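Local coordinates for aeromonas extracellular serine protease (Aeromonas sobria, PDB 3WQB), which cleaves peptide bonds after paired basic residues, one of them lysine, as a calcium-binding, kexin- and furin-like secreted serine protease that probably acts as a virulence factor, at residues Cys4-Gly9 with Trp60-Thr65; Val229-Thr233 with Phe507-Val511; Leu349-Tyr353 with Ala422-Ala427; Leu470-Gln476 with Leu590-Asp596; His483-Asp488 with Glu576-Gln581. The protein carries 1 engineered substitution. Numbering follows the deposited sequence.

From the N terminus, contact 1 closes first, laying Cys4-Gly9 on helix 60-64 of the subtilisin domain. The chain then opens contact 2 at strand 228-233, and before that loop shuts at Phe507-Val511, contact 3 opens and closes within it, pairing the ends of helices 335-352 and 419-426. Contacts 1 and 3 touch where Leu423 meets Trp61 and Ala62. In the P-domain, contact 4 joins strands 471-482 and 583-595, and its loop encloses contact 5 at a calcium site. Contact 2 crosses contacts 4 and 5 along the chain, links protease and P-domain, and meets contact 5 through the Arg232-Glu576 salt bridge.

Contact 1. Residues Cys4-Gly9 with Trp60-Thr65; sequences CAPLTG and WWAHRT
Segment Cys4-Gly9, extended from Cys4 to Leu7 and then turning at Thr8 and Gly9, runs past the C-terminal end of helix 60-64, closest CA pairs Pro6-Arg64 (4.7 Å) and Leu7-Thr65 (5.3 Å). Ala5 O accepts twice from the Arg64 guanidinium, from NE at 2.9 Å and NH2 at 2.8 Å; NH1 forms a salt bridge with Glu22. Leu7 N donates to Arg64 O at 2.8 Å, so the N-terminal segment satisfies a carbonyl at the end of this subtilisin-domain helix. The Cys4-Cys24 disulfide closes the N-terminal loop beside Arg64, with Cys4 SG (chi1 t) 3.5 Å from Arg64 NE. Thr65 turns OG1 (chi1 p) back to Trp61 O at 2.9 Å, while Trp60 NE1 is hydrogen-bonded to Gly17 O. Leu7 (mt) points inward: CD2 covers a face of the Arg64 guanidinium, and CD1 lies 4.0 Å from Trp60 CZ3 and 3.9 Å from Trp61 CD1. At Gly9 (phi 86°) a CB would jam against the preceding carbonyl O and crowd Thr65 CG2.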
# COMPACT_ATOMS: atom_id res chain seq x y z
N CYS A 4 15.46 1.02 33.05
CA CYS A 4 15.11 -0.20 32.33
C CYS A 4 16.39 -0.84 31.82
O CYS A 4 16.97 -0.42 30.81
CB CYS A 4 14.13 0.11 31.19
SG CYS A 4 13.60 -1.34 30.24
N ALA A 5 16.84 -1.86 32.55
CA ALA A 5 18.15 -2.47 32.32
C ALA A 5 18.12 -3.46 31.16
O ALA A 5 17.06 -3.99 30.84
CB ALA A 5 18.60 -3.17 33.59
N PRO A 6 19.28 -3.72 30.54
CA PRO A 6 19.31 -4.77 29.51
C PRO A 6 18.95 -6.13 30.09
O PRO A 6 19.21 -6.41 31.27
CB PRO A 6 20.77 -4.78 29.06
CG PRO A 6 21.29 -3.44 29.42
CD PRO A 6 20.59 -3.05 30.67
N LEU A 7 18.35 -6.97 29.26
CA LEU A 7 18.14 -8.37 29.59
C LEU A 7 19.19 -9.20 28.88
O LEU A 7 19.69 -8.81 27.82
CB LEU A 7 16.75 -8.82 29.17
CG LEU A 7 15.55 -8.22 29.91
CD1 LEU A 7 14.27 -8.65 29.21
CD2 LEU A 7 15.53 -8.62 31.39
N THR A 8 19.50 -10.36 29.45
CA THR A 8 20.44 -11.28 28.81
C THR A 8 19.85 -11.91 27.55
O THR A 8 20.58 -12.31 26.64
CB THR A 8 20.90 -12.40 29.75
OG1 THR A 8 19.81 -13.29 30.01
CG2 THR A 8 21.41 -11.83 31.07
N GLY A 9 18.52 -12.01 27.52
CA GLY A 9 17.82 -12.69 26.44
C GLY A 9 17.68 -14.19 26.68
O GLY A 9 17.09 -14.90 25.87
N TRP A 60 9.43 -4.42 23.15
CA TRP A 60 10.25 -4.09 24.32
C TRP A 60 11.40 -5.07 24.58
O TRP A 60 12.47 -4.67 25.03
CB TRP A 60 9.36 -3.93 25.56
CG TRP A 60 8.64 -5.17 25.98
CD1 TRP A 60 7.36 -5.53 25.66
CD2 TRP A 60 9.15 -6.22 26.82
NE1 TRP A 60 7.04 -6.73 26.24
CE2 TRP A 60 8.12 -7.18 26.95
CE3 TRP A 60 10.38 -6.44 27.45
CZ2 TRP A 60 8.28 -8.34 27.72
CZ3 TRP A 60 10.54 -7.60 28.21
CH2 TRP A 60 9.50 -8.54 28.32
N TRP A 61 11.20 -6.35 24.29
CA TRP A 61 12.22 -7.36 24.53
C TRP A 61 13.33 -7.25 23.50
O TRP A 61 14.49 -7.45 23.82
CB TRP A 61 11.59 -8.75 24.58
CG TRP A 61 12.54 -9.88 24.90
CD1 TRP A 61 12.79 -10.43 26.13
CD2 TRP A 61 13.32 -10.63 23.95
NE1 TRP A 61 13.69 -11.47 26.00
CE2 TRP A 61 14.02 -11.62 24.68
CE3 TRP A 61 13.49 -10.56 22.56
CZ2 TRP A 61 14.90 -12.52 24.06
CZ3 TRP A 61 14.35 -11.46 21.95
CH2 TRP A 61 15.04 -12.43 22.70
N ALA A 62 12.98 -6.92 22.25
CA ALA A 62 14.01 -6.57 21.28
C ALA A 62 14.89 -5.43 21.80
O ALA A 62 16.11 -5.53 21.82
CB ALA A 62 13.40 -6.22 19.93
N HIS A 63 14.25 -4.36 22.26
CA HIS A 63 15.00 -3.22 22.76
C HIS A 63 15.84 -3.56 23.99
O HIS A 63 16.98 -3.12 24.08
CB HIS A 63 14.06 -2.04 23.02
CG HIS A 63 13.70 -1.29 21.78
ND1 HIS A 63 13.41 0.06 21.78
CD2 HIS A 63 13.59 -1.69 20.49
CE1 HIS A 63 13.13 0.45 20.55
NE2 HIS A 63 13.23 -0.59 19.75
N ARG A 64 15.29 -4.36 24.91
CA ARG A 64 16.02 -4.73 26.12
C ARG A 64 17.14 -5.73 25.85
O ARG A 64 18.00 -5.90 26.70
CB ARG A 64 15.08 -5.28 27.20
CG ARG A 64 14.15 -4.24 27.81
CD ARG A 64 13.46 -4.76 29.06
NE ARG A 64 14.39 -4.80 30.19
CZ ARG A 64 14.12 -5.33 31.38
NH1 ARG A 64 12.94 -5.87 31.63
NH2 ARG A 64 15.05 -5.31 32.33
N THR A 65 17.14 -6.39 24.70
CA THR A 65 18.23 -7.32 24.36
C THR A 65 19.15 -6.80 23.26
O THR A 65 19.98 -7.55 22.74
CB THR A 65 17.70 -8.73 23.97
OG1 THR A 65 16.88 -8.63 22.80
CG2 THR A 65 16.91 -9.39 25.11

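Contact 2. Residues Val229-Thr233 with Phe507-Val511; sequences VLNRT and FNSLV
One arginine side chain supplies both hydrogen bonds across the two segments: Arg232, reaching out from strand 228-233, grips two successive backbone carbonyls of an irregular loop some 275 residues further on. The contact joins the subtilisin-like protease domain to the P-domain, the two-domain architecture of furin- and kexin-type proteases. On the protease side the strand is extended (Arg232 phi/psi -75°/141°) and belongs to an antiparallel sheet in which it pairs with strand 559-565, so the two domains also share backbone hydrogen bonds. Leu230 and Arg232 point toward the loop, with Asn231 between them turned the other way. Arg232 stretches out with chi1 to chi3 m, t, t and chi4 -78°, presenting the edge of its guanidinium: NE donates to Phe507 O at 2.8 Å and NH2 to Asn508 O at 2.9 Å. NH1 forms a salt bridge with Glu576, giving the charge a carboxylate partner as well. Phe507 adopts positive phi (68°/28°); an Asx turn, in which Leu510 N donates to Asn508 OD1 at 3.0 Å, and an inverse gamma turn centred on Leu510 shape the loop. Val511, at the N-cap of helix 512-520, turns toward the strand; its CG1 lies 3.7 Å from Arg232 NH2, and its CG2 meets Leu230 CD2 at 4.0 Å.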
# COMPACT_ATOMS: atom_id res chain seq x y z
N VAL A 229 -12.42 15.44 -3.30
CA VAL A 229 -12.61 14.46 -2.24
C VAL A 229 -13.98 13.81 -2.44
O VAL A 229 -14.99 14.51 -2.63
CB VAL A 229 -12.50 15.07 -0.82
CG1 VAL A 229 -12.62 13.99 0.25
CG2 VAL A 229 -11.18 15.82 -0.65
N LEU A 230 -14.01 12.48 -2.41
CA LEU A 230 -15.25 11.72 -2.56
C LEU A 230 -15.53 10.88 -1.33
O LEU A 230 -14.62 10.28 -0.75
CB LEU A 230 -15.18 10.78 -3.77
CG LEU A 230 -14.91 11.35 -5.16
CD1 LEU A 230 -13.41 11.50 -5.39
CD2 LEU A 230 -15.53 10.42 -6.22
N ASN A 231 -16.80 10.83 -0.94
CA ASN A 231 -17.26 9.93 0.12
C ASN A 231 -18.72 9.61 -0.12
O ASN A 231 -19.44 10.40 -0.72
CB ASN A 231 -17.08 10.57 1.51
CG ASN A 231 -18.03 11.74 1.74
OD1 ASN A 231 -17.80 12.85 1.27
ND2 ASN A 231 -19.10 11.49 2.49
N ARG A 232 -19.16 8.44 0.35
CA ARG A 232 -20.56 8.05 0.25
C ARG A 232 -21.36 8.82 1.27
O ARG A 232 -20.91 9.06 2.39
CB ARG A 232 -20.74 6.55 0.47
CG ARG A 232 -20.05 5.72 -0.59
CD ARG A 232 -20.51 4.27 -0.61
NE ARG A 232 -20.01 3.59 -1.81
CZ ARG A 232 -20.55 3.72 -3.02
NH1 ARG A 232 -21.63 4.49 -3.19
NH2 ARG A 232 -20.05 3.08 -4.06
N THR A 233 -22.55 9.24 0.86
CA THR A 233 -23.52 9.79 1.79
C THR A 233 -24.60 8.75 1.97
O THR A 233 -24.73 7.83 1.15
CB THR A 233 -24.07 11.15 1.30
OG1 THR A 233 -25.00 11.66 2.27
CG2 THR A 233 -24.77 11.01 -0.04
N PHE A 507 -19.60 -1.70 -3.03
CA PHE A 507 -19.82 -0.31 -2.57
C PHE A 507 -18.50 0.40 -2.34
O PHE A 507 -18.37 1.31 -1.53
CB PHE A 507 -20.75 -0.23 -1.35
CG PHE A 507 -21.99 -1.09 -1.48
CD1 PHE A 507 -22.64 -1.24 -2.71
CD2 PHE A 507 -22.50 -1.75 -0.37
CE1 PHE A 507 -23.77 -2.05 -2.82
CE2 PHE A 507 -23.63 -2.56 -0.48
CZ PHE A 507 -24.27 -2.70 -1.70
N ASN A 508 -17.51 -0.06 -3.10
CA ASN A 508 -16.20 0.56 -3.14
C ASN A 508 -16.20 1.83 -4.00
O ASN A 508 -17.27 2.28 -4.44
CB ASN A 508 -15.20 -0.45 -3.68
CG ASN A 508 -15.63 -0.99 -5.01
OD1 ASN A 508 -15.65 -0.27 -6.01
ND2 ASN A 508 -16.01 -2.28 -5.04
N SER A 509 -15.03 2.40 -4.19
CA SER A 509 -14.89 3.70 -4.83
C SER A 509 -14.83 3.68 -6.36
O SER A 509 -14.54 4.71 -6.97
CB SER A 509 -13.67 4.44 -4.26
OG SER A 509 -12.46 3.85 -4.71
N LEU A 510 -15.11 2.53 -6.98
CA LEU A 510 -15.14 2.46 -8.45
C LEU A 510 -16.40 3.10 -9.04
O LEU A 510 -17.13 2.47 -9.81
CB LEU A 510 -14.97 1.02 -8.94
CG LEU A 510 -13.64 0.35 -8.59
CD1 LEU A 510 -13.63 -1.09 -9.06
CD2 LEU A 510 -12.47 1.13 -9.19
N VAL A 511 -16.60 4.36 -8.70
CA VAL A 511 -17.79 5.11 -9.11
C VAL A 511 -17.58 5.92 -10.40
O VAL A 511 -18.43 6.75 -10.77
CB VAL A 511 -18.26 6.05 -7.96
CG1 VAL A 511 -18.64 5.25 -6.72
CG2 VAL A 511 -17.18 7.10 -7.64

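Contact 3. Residues Leu349-Tyr353 with Ala422-Ala427; sequences LMSAY and ALELAA
Leu349, in the last turn of helix 335-352, begins this packing of two helix C-terminal ends in the subtilisin-like protease domain: with chi1 m and chi2 t its CD2 reaches Ala422 CB at 3.8 Å and Leu423 CD2 at 3.6 Å. The nearest CA pairs are Leu349-Leu423 (6.7 Å) and Tyr353-Ala426 (7.4 Å). Ala352, one turn on, points at helix 419-426 and sets CB 3.5 Å from Leu423 CD2; Leu423 also touches Trp61 and Ala62 of helix 60-64. Tyr353 leaves helical geometry (phi/psi -139°/76°) although its N still donates to Leu349 O at 2.9 Å. Chi1 -68° and chi2 -81° lay one ring face over Ala426, whose CB makes a CH-pi contact 3.9 Å from the Tyr353 centroid, while Leu423 CD2 sits at the ring edge. Helix 335-352 carries engineered Ala336, at a predicted charge-relay position, far off in its first turn. Tyr353 OH (2.6 Å) and Leu423 O (2.7 Å) share a water, so direct cohesion is apolar and the polar link solvent-mediated.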
# COMPACT_ATOMS: atom_id res chain seq x y z
N LEU A 349 13.95 -7.54 13.02
CA LEU A 349 14.08 -8.96 12.75
C LEU A 349 15.31 -9.25 11.92
O LEU A 349 16.06 -10.18 12.21
CB LEU A 349 12.83 -9.50 12.06
CG LEU A 349 11.53 -9.41 12.84
CD1 LEU A 349 10.44 -10.04 12.03
CD2 LEU A 349 11.62 -10.03 14.21
N MET A 350 15.52 -8.46 10.87
CA MET A 350 16.68 -8.63 10.02
C MET A 350 17.98 -8.45 10.79
O MET A 350 18.95 -9.16 10.54
CB MET A 350 16.64 -7.65 8.84
CG MET A 350 15.57 -7.97 7.82
SD MET A 350 15.53 -6.67 6.58
CE MET A 350 14.47 -7.45 5.36
N SER A 351 18.01 -7.51 11.73
CA SER A 351 19.24 -7.29 12.49
C SER A 351 19.55 -8.45 13.43
O SER A 351 20.72 -8.76 13.66
CB SER A 351 19.22 -5.96 13.24
OG SER A 351 18.34 -5.96 14.36
N ALA A 352 18.51 -9.09 13.95
CA ALA A 352 18.64 -10.23 14.86
C ALA A 352 18.99 -11.52 14.12
O ALA A 352 19.72 -12.37 14.65
CB ALA A 352 17.36 -10.43 15.65
N TYR A 353 18.48 -11.65 12.90
CA TYR A 353 18.62 -12.87 12.11
C TYR A 353 18.90 -12.49 10.66
O TYR A 353 18.03 -12.60 9.80
CB TYR A 353 17.36 -13.74 12.24
CG TYR A 353 17.24 -14.31 13.64
CD1 TYR A 353 17.96 -15.43 14.02
CD2 TYR A 353 16.45 -13.66 14.60
CE1 TYR A 353 17.89 -15.92 15.31
CE2 TYR A 353 16.36 -14.15 15.90
CZ TYR A 353 17.08 -15.28 16.24
OH TYR A 353 17.00 -15.76 17.52
N ALA A 422 7.73 -12.69 17.28
CA ALA A 422 8.41 -12.99 16.03
C ALA A 422 9.86 -13.41 16.29
O ALA A 422 10.36 -14.35 15.69
CB ALA A 422 8.34 -11.81 15.06
N LEU A 423 10.52 -12.70 17.21
CA LEU A 423 11.89 -13.04 17.58
C LEU A 423 12.00 -14.38 18.31
O LEU A 423 12.97 -15.11 18.11
CB LEU A 423 12.53 -11.94 18.43
CG LEU A 423 12.87 -10.66 17.66
CD1 LEU A 423 13.13 -9.53 18.65
CD2 LEU A 423 14.07 -10.88 16.76
N GLU A 424 11.02 -14.69 19.15
CA GLU A 424 10.96 -16.00 19.79
C GLU A 424 10.86 -17.12 18.75
O GLU A 424 11.56 -18.12 18.83
CB GLU A 424 9.77 -16.07 20.75
CG GLU A 424 9.69 -17.34 21.56
CD GLU A 424 8.55 -17.30 22.55
OE1 GLU A 424 7.40 -17.55 22.14
OE2 GLU A 424 8.80 -16.99 23.73
N LEU A 425 10.01 -16.92 17.76
CA LEU A 425 9.85 -17.93 16.72
C LEU A 425 11.08 -18.01 15.83
O LEU A 425 11.46 -19.09 15.38
CB LEU A 425 8.59 -17.66 15.88
CG LEU A 425 7.21 -17.77 16.53
CD1 LEU A 425 6.12 -17.58 15.49
CD2 LEU A 425 7.04 -19.11 17.23
N ALA A 426 11.73 -16.87 15.61
CA ALA A 426 12.88 -16.80 14.71
C ALA A 426 14.05 -17.65 15.18
O ALA A 426 14.79 -18.20 14.35
CB ALA A 426 13.32 -15.36 14.51
N ALA A 427 14.20 -17.77 16.49
CA ALA A 427 15.30 -18.52 17.10
C ALA A 427 15.27 -19.98 16.68
O ALA A 427 16.31 -20.65 16.67
CB ALA A 427 15.24 -18.40 18.61
O HOH W 1 15.44 -14.61 19.19

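Contact 4. Residues Leu470-Gln476 with Leu590-Asp596; sequences LTVEAVQ and LRVLGHD
The first segment turns a corner at Glu473, where Glu473 and Ala474 both face Leu593 in a classic beta bulge: Glu473 N (2.8 Å) and Ala474 N (3.1 Å) donate to Leu593 O. Antiparallel pairs are Thr471-His595 and Gln476-Arg591 (hydrogen-bonded) and Val472-Gly594 and Val475-Val592 (non-hydrogen-bonded); strands 474-476 and 590-595 run at 160°. Glu473 (mt) points across: OE2 accepts from His595 ND1 at 2.7 Å and forms a salt bridge with Arg359 of the protease domain. In the beta-sheet core of the P-domain, His595 (chi1 p) turns a ring face to Thr471 CB, 4.0 Å from the His595 centroid. A CB on Gly594 would clash with Thr471 O; Leu470 (tp) sets CD2 3.7 Å from Gly594 N. Val475 (m) CG1 lies 4.2 Å from Val592 CG2 on their shared face, and Val472 CG2 4.0 Å from Val592 CG1. Leu593 (chi1 m, chi2 91°) sets CD1 3.6 Å from Gln476 OE1. Gln476 (mt) OE1 and Arg591 (tt) NH1 share a water at 2.7 and 2.8 Å; Gln476 NE2 donates a hydrogen bond to Ser251 O, Arg591 NE to Leu438 O.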
# COMPACT_ATOMS: atom_id res chain seq x y z
N LEU A 470 1.27 -27.80 -4.06
CA LEU A 470 2.01 -26.65 -3.57
C LEU A 470 1.37 -26.15 -2.30
O LEU A 470 0.15 -26.18 -2.17
CB LEU A 470 2.00 -25.52 -4.62
CG LEU A 470 3.18 -24.55 -4.59
CD1 LEU A 470 4.45 -25.25 -5.06
CD2 LEU A 470 2.91 -23.32 -5.46
N THR A 471 2.20 -25.68 -1.37
CA THR A 471 1.71 -24.98 -0.19
C THR A 471 1.59 -23.52 -0.58
O THR A 471 2.54 -22.91 -1.06
CB THR A 471 2.68 -25.15 0.98
OG1 THR A 471 2.74 -26.54 1.31
CG2 THR A 471 2.22 -24.33 2.20
N VAL A 472 0.39 -22.97 -0.40
CA VAL A 472 0.08 -21.61 -0.81
C VAL A 472 0.72 -20.58 0.11
O VAL A 472 0.74 -20.75 1.34
CB VAL A 472 -1.45 -21.37 -0.84
CG1 VAL A 472 -1.77 -19.92 -1.21
CG2 VAL A 472 -2.15 -22.32 -1.80
N GLU A 473 1.25 -19.52 -0.48
CA GLU A 473 1.55 -18.31 0.28
C GLU A 473 0.51 -17.26 -0.08
O GLU A 473 -0.23 -16.78 0.79
CB GLU A 473 2.98 -17.83 0.03
CG GLU A 473 4.03 -18.79 0.62
CD GLU A 473 5.41 -18.65 0.01
OE1 GLU A 473 5.88 -17.51 -0.19
OE2 GLU A 473 6.04 -19.69 -0.24
N ALA A 474 0.43 -16.90 -1.36
CA ALA A 474 -0.56 -15.92 -1.80
C ALA A 474 -1.15 -16.38 -3.11
O ALA A 474 -0.56 -17.21 -3.82
CB ALA A 474 0.07 -14.54 -1.94
N VAL A 475 -2.34 -15.86 -3.42
CA VAL A 475 -2.93 -16.05 -4.74
C VAL A 475 -3.23 -14.70 -5.38
O VAL A 475 -3.71 -13.77 -4.71
CB VAL A 475 -4.22 -16.94 -4.72
CG1 VAL A 475 -3.90 -18.35 -4.25
CG2 VAL A 475 -5.31 -16.35 -3.87
N GLN A 476 -2.96 -14.61 -6.67
CA GLN A 476 -3.35 -13.47 -7.48
C GLN A 476 -4.42 -13.90 -8.45
O GLN A 476 -4.40 -15.03 -8.97
CB GLN A 476 -2.16 -12.91 -8.26
CG GLN A 476 -1.08 -12.31 -7.39
CD GLN A 476 0.18 -12.02 -8.18
OE1 GLN A 476 0.65 -12.87 -8.93
NE2 GLN A 476 0.74 -10.82 -7.99
N LEU A 590 -5.83 -17.16 -12.66
CA LEU A 590 -5.37 -17.50 -11.32
C LEU A 590 -3.88 -17.79 -11.31
O LEU A 590 -3.39 -18.57 -12.13
CB LEU A 590 -6.14 -18.73 -10.79
CG LEU A 590 -5.74 -19.28 -9.43
CD1 LEU A 590 -6.00 -18.27 -8.31
CD2 LEU A 590 -6.49 -20.57 -9.15
N ARG A 591 -3.18 -17.15 -10.38
CA ARG A 591 -1.78 -17.47 -10.14
C ARG A 591 -1.57 -17.83 -8.68
O ARG A 591 -1.87 -17.05 -7.77
CB ARG A 591 -0.85 -16.32 -10.53
CG ARG A 591 0.61 -16.73 -10.42
CD ARG A 591 1.52 -15.74 -11.06
NE ARG A 591 2.60 -16.45 -11.73
CZ ARG A 591 3.59 -15.86 -12.40
NH1 ARG A 591 3.65 -14.54 -12.47
NH2 ARG A 591 4.52 -16.61 -12.99
N VAL A 592 -1.07 -19.04 -8.45
CA VAL A 592 -0.71 -19.46 -7.11
C VAL A 592 0.80 -19.24 -6.87
O VAL A 592 1.63 -19.67 -7.67
CB VAL A 592 -1.09 -20.94 -6.87
CG1 VAL A 592 -0.76 -21.34 -5.45
CG2 VAL A 592 -2.58 -21.16 -7.12
N LEU A 593 1.12 -18.55 -5.77
CA LEU A 593 2.51 -18.33 -5.34
C LEU A 593 2.71 -19.10 -4.05
O LEU A 593 1.94 -18.94 -3.10
CB LEU A 593 2.76 -16.83 -5.11
CG LEU A 593 2.56 -15.93 -6.33
CD1 LEU A 593 1.15 -15.40 -6.40
CD2 LEU A 593 3.55 -14.78 -6.23
N GLY A 594 3.71 -19.97 -4.00
CA GLY A 594 3.92 -20.75 -2.81
C GLY A 594 5.22 -21.52 -2.87
O GLY A 594 6.19 -21.05 -3.45
N HIS A 595 5.23 -22.69 -2.25
CA HIS A 595 6.45 -23.48 -2.22
C HIS A 595 6.14 -24.96 -2.14
O HIS A 595 5.02 -25.36 -1.78
CB HIS A 595 7.36 -23.04 -1.06
CG HIS A 595 6.73 -23.19 0.29
ND1 HIS A 595 5.98 -22.19 0.88
CD2 HIS A 595 6.71 -24.23 1.15
CE1 HIS A 595 5.54 -22.60 2.05
NE2 HIS A 595 5.97 -23.84 2.24
N ASP A 596 7.14 -25.76 -2.47
CA ASP A 596 7.04 -27.21 -2.41
C ASP A 596 7.51 -27.69 -1.04
O ASP A 596 8.71 -27.70 -0.76
CB ASP A 596 7.91 -27.80 -3.54
CG ASP A 596 8.02 -29.31 -3.48
OD1 ASP A 596 7.29 -29.96 -2.70
OD2 ASP A 596 8.87 -29.84 -4.23
O HOH W 2 2.41 -12.49 -10.99

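Contact 5. Residues His483-Asp488 with Glu576-Gln581; sequences HQRLPD and ERNNRQ. With CA (calcium ion), chain D.
Two P-domain loops close around a calcium ion, one with a 3-10 turn at 486-488 (Asp488 N to Arg485 O, 2.9 Å), the other extended from Arg577 to Asn579 after strand 571-576; the Gln484 and Asn579 CA atoms lie 5.0 Å apart. The metal is bound by Asp488 OD2 at 2.3 Å and by Asn578 OD1 and Asn579 OD1 at 2.4 Å, with Asp454, Asp553 and Ala555 completing the site. Among the charges, Arg485 NE forms a salt bridge with Asp488 OD2 at 2.9 Å, so that oxygen serves both metal and arginine, while Asp488 OD1 pairs with Arg559 and Glu576 with Arg232. Arg485 (ttp) lays a guanidinium face over Asn578 CA. Of the hydrogen bonds, Arg485 NH1 donates weakly to Glu576 O at 2.9 Å, and the guanidinium is also hydrogen-bonded to Gly557. Gln484 (mt) OE1 accepts from Gln581 N at 3.1 Å and, weakly, from Arg580 N at 2.9 Å; its NE2 donates to Gln581 OE1 at 3.1 Å. A water joins Gln484 N (3.0 Å) to Gln581 O (2.9 Å).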
# COMPACT_ATOMS: atom_id res chain seq x y z
N HIS A 483 -19.94 -4.63 -16.71
CA HIS A 483 -21.03 -4.30 -15.79
C HIS A 483 -21.14 -2.79 -15.68
O HIS A 483 -20.13 -2.09 -15.54
CB HIS A 483 -20.79 -4.90 -14.40
CG HIS A 483 -21.98 -4.83 -13.50
ND1 HIS A 483 -22.33 -3.69 -12.83
CD2 HIS A 483 -22.88 -5.78 -13.15
CE1 HIS A 483 -23.42 -3.92 -12.12
NE2 HIS A 483 -23.78 -5.18 -12.29
N GLN A 484 -22.37 -2.29 -15.75
CA GLN A 484 -22.63 -0.86 -15.82
C GLN A 484 -22.53 -0.09 -14.50
O GLN A 484 -22.51 1.14 -14.51
CB GLN A 484 -24.00 -0.60 -16.46
CG GLN A 484 -24.14 -1.02 -17.91
CD GLN A 484 -25.59 -1.05 -18.35
OE1 GLN A 484 -26.48 -1.44 -17.59
NE2 GLN A 484 -25.83 -0.62 -19.59
N ARG A 485 -22.50 -0.79 -13.37
CA ARG A 485 -22.33 -0.16 -12.06
C ARG A 485 -21.40 -1.00 -11.18
O ARG A 485 -21.83 -1.74 -10.29
CB ARG A 485 -23.67 0.12 -11.39
CG ARG A 485 -23.54 0.94 -10.11
CD ARG A 485 -24.86 1.51 -9.63
NE ARG A 485 -25.70 0.50 -9.00
CZ ARG A 485 -26.63 0.75 -8.08
NH1 ARG A 485 -26.88 2.00 -7.69
NH2 ARG A 485 -27.32 -0.26 -7.56
N LEU A 486 -20.10 -0.85 -11.42
CA LEU A 486 -19.09 -1.72 -10.82
C LEU A 486 -19.17 -1.94 -9.31
O LEU A 486 -18.96 -3.06 -8.87
CB LEU A 486 -17.67 -1.29 -11.22
CG LEU A 486 -17.27 -1.58 -12.67
CD1 LEU A 486 -16.01 -0.82 -13.03
CD2 LEU A 486 -17.10 -3.08 -12.92
N PRO A 487 -19.48 -0.89 -8.52
CA PRO A 487 -19.51 -1.12 -7.07
C PRO A 487 -20.64 -2.04 -6.60
O PRO A 487 -20.65 -2.41 -5.44
CB PRO A 487 -19.65 0.29 -6.49
CG PRO A 487 -19.07 1.17 -7.55
CD PRO A 487 -19.54 0.55 -8.83
N ASP A 488 -21.55 -2.45 -7.49
CA ASP A 488 -22.53 -3.48 -7.14
C ASP A 488 -21.91 -4.85 -6.94
O ASP A 488 -22.55 -5.74 -6.39
CB ASP A 488 -23.62 -3.58 -8.21
CG ASP A 488 -24.60 -2.42 -8.18
OD1 ASP A 488 -24.48 -1.56 -7.29
OD2 ASP A 488 -25.49 -2.39 -9.06
N GLU A 576 -25.31 7.16 -8.38
CA GLU A 576 -25.01 5.91 -9.05
C GLU A 576 -26.33 5.27 -9.43
O GLU A 576 -27.07 4.80 -8.57
CB GLU A 576 -24.26 4.95 -8.15
CG GLU A 576 -22.86 5.32 -7.76
CD GLU A 576 -22.17 4.13 -7.14
OE1 GLU A 576 -21.78 3.21 -7.90
OE2 GLU A 576 -22.05 4.09 -5.90
N ARG A 577 -26.60 5.23 -10.73
CA ARG A 577 -27.83 4.62 -11.24
C ARG A 577 -27.60 3.12 -11.43
O ARG A 577 -26.57 2.70 -11.95
CB ARG A 577 -28.24 5.27 -12.55
CG ARG A 577 -28.24 6.80 -12.51
CD ARG A 577 -29.60 7.36 -12.15
NE ARG A 577 -29.51 8.74 -11.66
CZ ARG A 577 -29.38 9.82 -12.42
NH1 ARG A 577 -29.31 9.71 -13.75
NH2 ARG A 577 -29.31 11.02 -11.87
N ASN A 578 -28.57 2.32 -11.00
CA ASN A 578 -28.47 0.87 -11.17
C ASN A 578 -28.25 0.45 -12.62
O ASN A 578 -28.75 1.09 -13.54
CB ASN A 578 -29.71 0.18 -10.59
CG ASN A 578 -29.54 -1.32 -10.48
OD1 ASN A 578 -28.48 -1.82 -10.11
ND2 ASN A 578 -30.59 -2.05 -10.81
N ASN A 579 -27.47 -0.61 -12.83
CA ASN A 579 -27.30 -1.16 -14.17
C ASN A 579 -28.65 -1.57 -14.76
O ASN A 579 -29.44 -2.25 -14.11
CB ASN A 579 -26.34 -2.36 -14.18
CG ASN A 579 -26.71 -3.42 -13.16
OD1 ASN A 579 -26.72 -3.17 -11.96
ND2 ASN A 579 -27.01 -4.62 -13.64
N ARG A 580 -28.89 -1.13 -15.99
CA ARG A 580 -30.12 -1.44 -16.71
C ARG A 580 -30.11 -2.86 -17.29
O ARG A 580 -31.16 -3.48 -17.48
CB ARG A 580 -30.32 -0.41 -17.82
CG ARG A 580 -31.60 -0.57 -18.62
CD ARG A 580 -32.57 0.59 -18.43
NE ARG A 580 -33.76 0.43 -19.27
CZ ARG A 580 -33.80 0.64 -20.59
NH1 ARG A 580 -32.71 1.04 -21.25
NH2 ARG A 580 -34.93 0.46 -21.25
N GLN A 581 -28.91 -3.36 -17.59
CA GLN A 581 -28.72 -4.67 -18.20
C GLN A 581 -27.90 -5.57 -17.27
O GLN A 581 -27.16 -5.06 -16.41
CB GLN A 581 -27.98 -4.53 -19.54
CG GLN A 581 -28.85 -4.20 -20.76
CD GLN A 581 -29.31 -2.74 -20.82
OE1 GLN A 581 -28.51 -1.81 -20.72
NE2 GLN A 581 -30.61 -2.55 -21.01
CA CA D . -27.21 -3.82 -9.73
O HOH W 3 -24.41 -4.22 -16.71